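Glycoside hydrolase family 31 (Trueperella pyogenes, PDB 5I0F) probably hydrolyses the cyclic alpha-glucan cycloalternan through a covalent glycosyl-enzyme intermediate, acting as a calcium-binding family 31 glycoside hydrolase. Local coordinates at residues E320-S325 with T605-A610; P22-A27 with G159-K164. All coordinates share one frame; numbering follows the deposited sequence.

Contact 1 of 2, residues E320-S325 with T605-A610; sequences EGIPVS and TPWNVA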
# COMPACT_ATOMS: atom_id res chain seq x y z
N GLU A 320 29.69 17.31 1.65
CA GLU A 320 30.04 16.30 0.66
C GLU A 320 29.68 16.69 -0.79
O GLU A 320 30.03 15.96 -1.71
CB GLU A 320 29.44 14.94 1.03
CG GLU A 320 29.96 14.34 2.35
CD GLU A 320 31.41 13.86 2.30
OE1 GLU A 320 32.04 13.85 1.23
OE2 GLU A 320 31.91 13.44 3.37
N GLY A 321 28.98 17.79 -1.01
CA GLY A 321 28.50 18.14 -2.36
C GLY A 321 27.48 17.17 -2.95
O GLY A 321 27.51 16.90 -4.15
N ILE A 322 26.60 16.63 -2.10
CA ILE A 322 25.52 15.73 -2.50
C ILE A 322 24.24 16.45 -2.10
O ILE A 322 23.80 16.33 -0.97
CB ILE A 322 25.66 14.32 -1.83
CG1 ILE A 322 26.97 13.68 -2.29
CG2 ILE A 322 24.50 13.40 -2.19
CD1 ILE A 322 27.48 12.55 -1.42
N PRO A 323 23.71 17.30 -3.00
CA PRO A 323 22.58 18.13 -2.61
C PRO A 323 21.31 17.33 -2.36
O PRO A 323 21.07 16.28 -3.01
CB PRO A 323 22.40 19.10 -3.79
CG PRO A 323 23.08 18.43 -4.94
CD PRO A 323 24.20 17.63 -4.36
N VAL A 324 20.52 17.82 -1.42
CA VAL A 324 19.21 17.25 -1.13
C VAL A 324 18.18 18.34 -1.33
O VAL A 324 18.47 19.53 -1.06
CB VAL A 324 19.13 16.63 0.28
CG1 VAL A 324 19.89 15.33 0.32
CG2 VAL A 324 19.68 17.54 1.35
N SER A 325 17.01 17.97 -1.83
CA SER A 325 15.88 18.90 -1.94
C SER A 325 14.81 18.75 -0.86
O SER A 325 14.04 19.67 -0.63
CB SER A 325 15.27 18.86 -3.36
OG SER A 325 14.53 17.66 -3.55
N THR A 605 22.51 6.65 4.30
CA THR A 605 23.31 7.75 3.75
C THR A 605 24.52 7.18 3.00
O THR A 605 25.01 6.12 3.35
CB THR A 605 23.83 8.66 4.85
OG1 THR A 605 24.59 7.88 5.80
CG2 THR A 605 22.67 9.38 5.55
N PRO A 606 25.03 7.91 2.00
CA PRO A 606 26.18 7.39 1.27
C PRO A 606 27.40 7.15 2.14
O PRO A 606 28.09 6.13 1.97
CB PRO A 606 26.43 8.49 0.23
CG PRO A 606 25.09 9.09 -0.03
CD PRO A 606 24.41 9.06 1.32
N TRP A 607 27.60 8.04 3.11
CA TRP A 607 28.72 7.95 4.07
C TRP A 607 28.60 6.81 5.06
O TRP A 607 29.60 6.13 5.33
CB TRP A 607 28.99 9.31 4.80
CG TRP A 607 27.77 10.10 5.15
CD1 TRP A 607 27.10 10.09 6.34
CD2 TRP A 607 27.05 10.98 4.29
NE1 TRP A 607 26.02 10.91 6.27
CE2 TRP A 607 25.97 11.48 5.02
CE3 TRP A 607 27.24 11.41 2.98
CZ2 TRP A 607 25.06 12.38 4.48
CZ3 TRP A 607 26.35 12.29 2.44
CH2 TRP A 607 25.28 12.78 3.19
N ASN A 608 27.41 6.58 5.64
CA ASN A 608 27.26 5.43 6.55
C ASN A 608 27.42 4.10 5.82
O ASN A 608 28.13 3.19 6.30
CB ASN A 608 25.93 5.44 7.30
CG ASN A 608 25.90 4.38 8.39
OD1 ASN A 608 26.81 4.32 9.23
ND2 ASN A 608 24.90 3.51 8.35
N VAL A 609 26.83 4.00 4.63
CA VAL A 609 26.96 2.77 3.84
C VAL A 609 28.43 2.54 3.47
O VAL A 609 28.93 1.41 3.60
CB VAL A 609 26.01 2.72 2.62
CG1 VAL A 609 26.16 1.42 1.87
CG2 VAL A 609 24.53 2.88 3.07
N ALA A 610 29.12 3.60 3.05
CA ALA A 610 30.55 3.52 2.72
C ALA A 610 31.34 3.05 3.94
O ALA A 610 32.20 2.16 3.81
CB ALA A 610 31.08 4.86 2.24
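E320 and I322 face W607 and P606 across two backbones that stay well apart, with CA atoms 9.1 Å from each other for E320 and W607, so side chains alone bridge the gap. The site belongs to the family 31 TIM barrel: helix 307-320 ends here, and G321, with positive phi in a Schellman motif, turns the chain toward strand 326-329. Opposite, helix 606-613 begins, N-capped by T605, whose OG1 accepts from N608 N at 3.1 Å. The indole of W607 is the centre of the contact. I322 CD1 comes up at the edge of its six-membered ring, close to the ring plane, 4.0 Å from W607 CZ3, and lies more loosely against P606 CG. The aliphatic part of E320 makes the other approach. Its chi1 (-64°) sets CG beside the backbone N and against the indole, and the bend at chi2 (-70°) turns the carboxylate toward its salt bridges with R623 of helix 617-646 and R316. On the indole itself, NE1 donates to Q313 and the ring also takes a cation-pi contact from R316, tying W607 to helix 307-320. E320 CG ends up 4.0 Å from W607 CE3, with carboxylate and indole planes 18° apart.

Contact 2 of 2, residues P22-A27 with G159-K164; sequences PAIPIA and GTHRVK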
# COMPACT_ATOMS: atom_id res chain seq x y z
N PRO A 22 -15.83 -21.59 5.10
CA PRO A 22 -15.83 -20.20 4.65
C PRO A 22 -16.76 -19.30 5.47
O PRO A 22 -17.72 -19.77 6.07
CB PRO A 22 -16.32 -20.30 3.20
CG PRO A 22 -17.00 -21.61 3.09
CD PRO A 22 -16.32 -22.52 4.06
N ALA A 23 -16.43 -18.01 5.49
CA ALA A 23 -17.16 -17.04 6.32
C ALA A 23 -18.58 -16.86 5.83
O ALA A 23 -19.44 -16.56 6.64
CB ALA A 23 -16.44 -15.70 6.36
N ILE A 24 -18.79 -16.99 4.52
CA ILE A 24 -20.12 -17.09 3.88
C ILE A 24 -20.31 -18.57 3.51
O ILE A 24 -19.75 -19.03 2.50
CB ILE A 24 -20.22 -16.20 2.61
CG1 ILE A 24 -19.97 -14.71 2.95
CG2 ILE A 24 -21.56 -16.39 1.89
CD1 ILE A 24 -20.96 -14.10 3.93
N PRO A 25 -21.06 -19.34 4.33
CA PRO A 25 -21.19 -20.78 4.08
C PRO A 25 -21.83 -21.12 2.72
O PRO A 25 -22.78 -20.45 2.30
CB PRO A 25 -22.08 -21.26 5.24
CG PRO A 25 -21.86 -20.25 6.31
CD PRO A 25 -21.72 -18.95 5.59
N ILE A 26 -21.28 -22.14 2.05
CA ILE A 26 -21.76 -22.59 0.75
C ILE A 26 -22.30 -24.01 0.90
O ILE A 26 -21.59 -24.91 1.36
CB ILE A 26 -20.64 -22.49 -0.33
CG1 ILE A 26 -20.27 -21.01 -0.52
CG2 ILE A 26 -21.10 -23.08 -1.66
CD1 ILE A 26 -19.21 -20.74 -1.57
N ALA A 27 -23.56 -24.20 0.51
CA ALA A 27 -24.21 -25.52 0.54
C ALA A 27 -23.42 -26.54 -0.27
O ALA A 27 -22.88 -26.21 -1.34
CB ALA A 27 -25.63 -25.42 -0.01
N GLY A 159 -29.87 -12.98 1.05
CA GLY A 159 -29.68 -12.07 -0.09
C GLY A 159 -28.62 -12.56 -1.05
O GLY A 159 -28.44 -13.77 -1.20
N THR A 160 -27.91 -11.61 -1.67
CA THR A 160 -26.93 -11.90 -2.72
C THR A 160 -25.57 -11.36 -2.29
O THR A 160 -25.42 -10.16 -2.04
CB THR A 160 -27.37 -11.26 -4.06
OG1 THR A 160 -28.72 -11.63 -4.31
CG2 THR A 160 -26.50 -11.72 -5.22
N HIS A 161 -24.58 -12.24 -2.16
CA HIS A 161 -23.34 -11.91 -1.47
C HIS A 161 -22.17 -11.59 -2.37
O HIS A 161 -21.34 -10.73 -2.03
CB HIS A 161 -22.96 -13.03 -0.51
CG HIS A 161 -24.08 -13.45 0.38
ND1 HIS A 161 -24.49 -12.70 1.46
CD2 HIS A 161 -24.92 -14.50 0.32
CE1 HIS A 161 -25.52 -13.29 2.04
NE2 HIS A 161 -25.81 -14.38 1.37
N ARG A 162 -22.07 -12.32 -3.48
CA ARG A 162 -20.97 -12.17 -4.46
C ARG A 162 -21.48 -12.44 -5.87
O ARG A 162 -22.54 -13.04 -6.05
CB ARG A 162 -19.81 -13.13 -4.15
CG ARG A 162 -19.10 -12.85 -2.83
CD ARG A 162 -17.63 -13.26 -2.86
NE ARG A 162 -17.48 -14.70 -3.00
CZ ARG A 162 -17.57 -15.59 -2.02
NH1 ARG A 162 -17.84 -15.22 -0.77
NH2 ARG A 162 -17.42 -16.87 -2.29
N VAL A 163 -20.71 -12.03 -6.86
CA VAL A 163 -21.01 -12.40 -8.24
C VAL A 163 -19.72 -12.76 -8.92
O VAL A 163 -18.68 -12.19 -8.61
CB VAL A 163 -21.74 -11.26 -8.98
CG1 VAL A 163 -20.90 -9.98 -9.04
CG2 VAL A 163 -22.15 -11.68 -10.39
N LYS A 164 -19.77 -13.71 -9.83
CA LYS A 164 -18.64 -13.90 -10.73
C LYS A 164 -19.06 -13.91 -12.18
O LYS A 164 -20.19 -14.28 -12.52
CB LYS A 164 -17.79 -15.12 -10.36
CG LYS A 164 -18.47 -16.44 -10.42
CD LYS A 164 -17.74 -17.46 -9.56
CE LYS A 164 -18.47 -18.80 -9.65
NZ LYS A 164 -17.77 -19.88 -8.92
O HOH W 1 -17.86 -18.34 0.62
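I24 and H161 meet through groups that their first torsions bring to the contact: with chi1 at -60°, I24 turns CG1 away from the carbonyl carbon and leaves CG2 anti to the backbone N, which carries that methyl to the H161 ring, and H161 has CG anti to its own carbonyl carbon (chi1 -50°), which presents the imidazole to it. I24 CG2 sits over one face of the ring, 4.2 Å from H161 CG, while the two side chains cross at a slant. The rotation of the imidazole is restrained from its far end, where NE2 is hydrogen-bonded to S156. Beside it, R162 reaches past the same isoleucine. Its guanidinium lies obliquely to two aliphatic groups, with NH1 4.2 Å from I24 CB and NH2 4.3 Å from I26 CD1, and a salt bridge from NE to E251 on the neighbouring strand 247-253 helps to fix it. A water in the guanidinium plane, at its edge, completes the junction: it donates to I24 O at 2.8 Å and accepts from R162 NH2 at 3.3 Å. Here the loop between strands 20-21 and 31-37 of the N-terminal beta domain packs on strand 160-168 of the adjoining antiparallel sheet, an interface between beta domains.

The two contacts lie on opposite sides of the chain's centre, with centres 55 Å apart and nearest atoms about 45 Å apart, and they share no helix, strand or sheet. They follow one another along the chain: contact 2 joins residues 22-27 to 159-164 and is complete before contact 1 opens at residue 320. Contact 2 joins a loop of the N-terminal sheet to the six-stranded sheet that follows it, whereas contact 1 lies within the TIM-barrel domain, among its helices, where a helix-to-strand connection meets the helix that comes after the last barrel strand, 587-590. One therefore packs successive beta modules together, and the other packs early and late parts of the TIM-barrel domain.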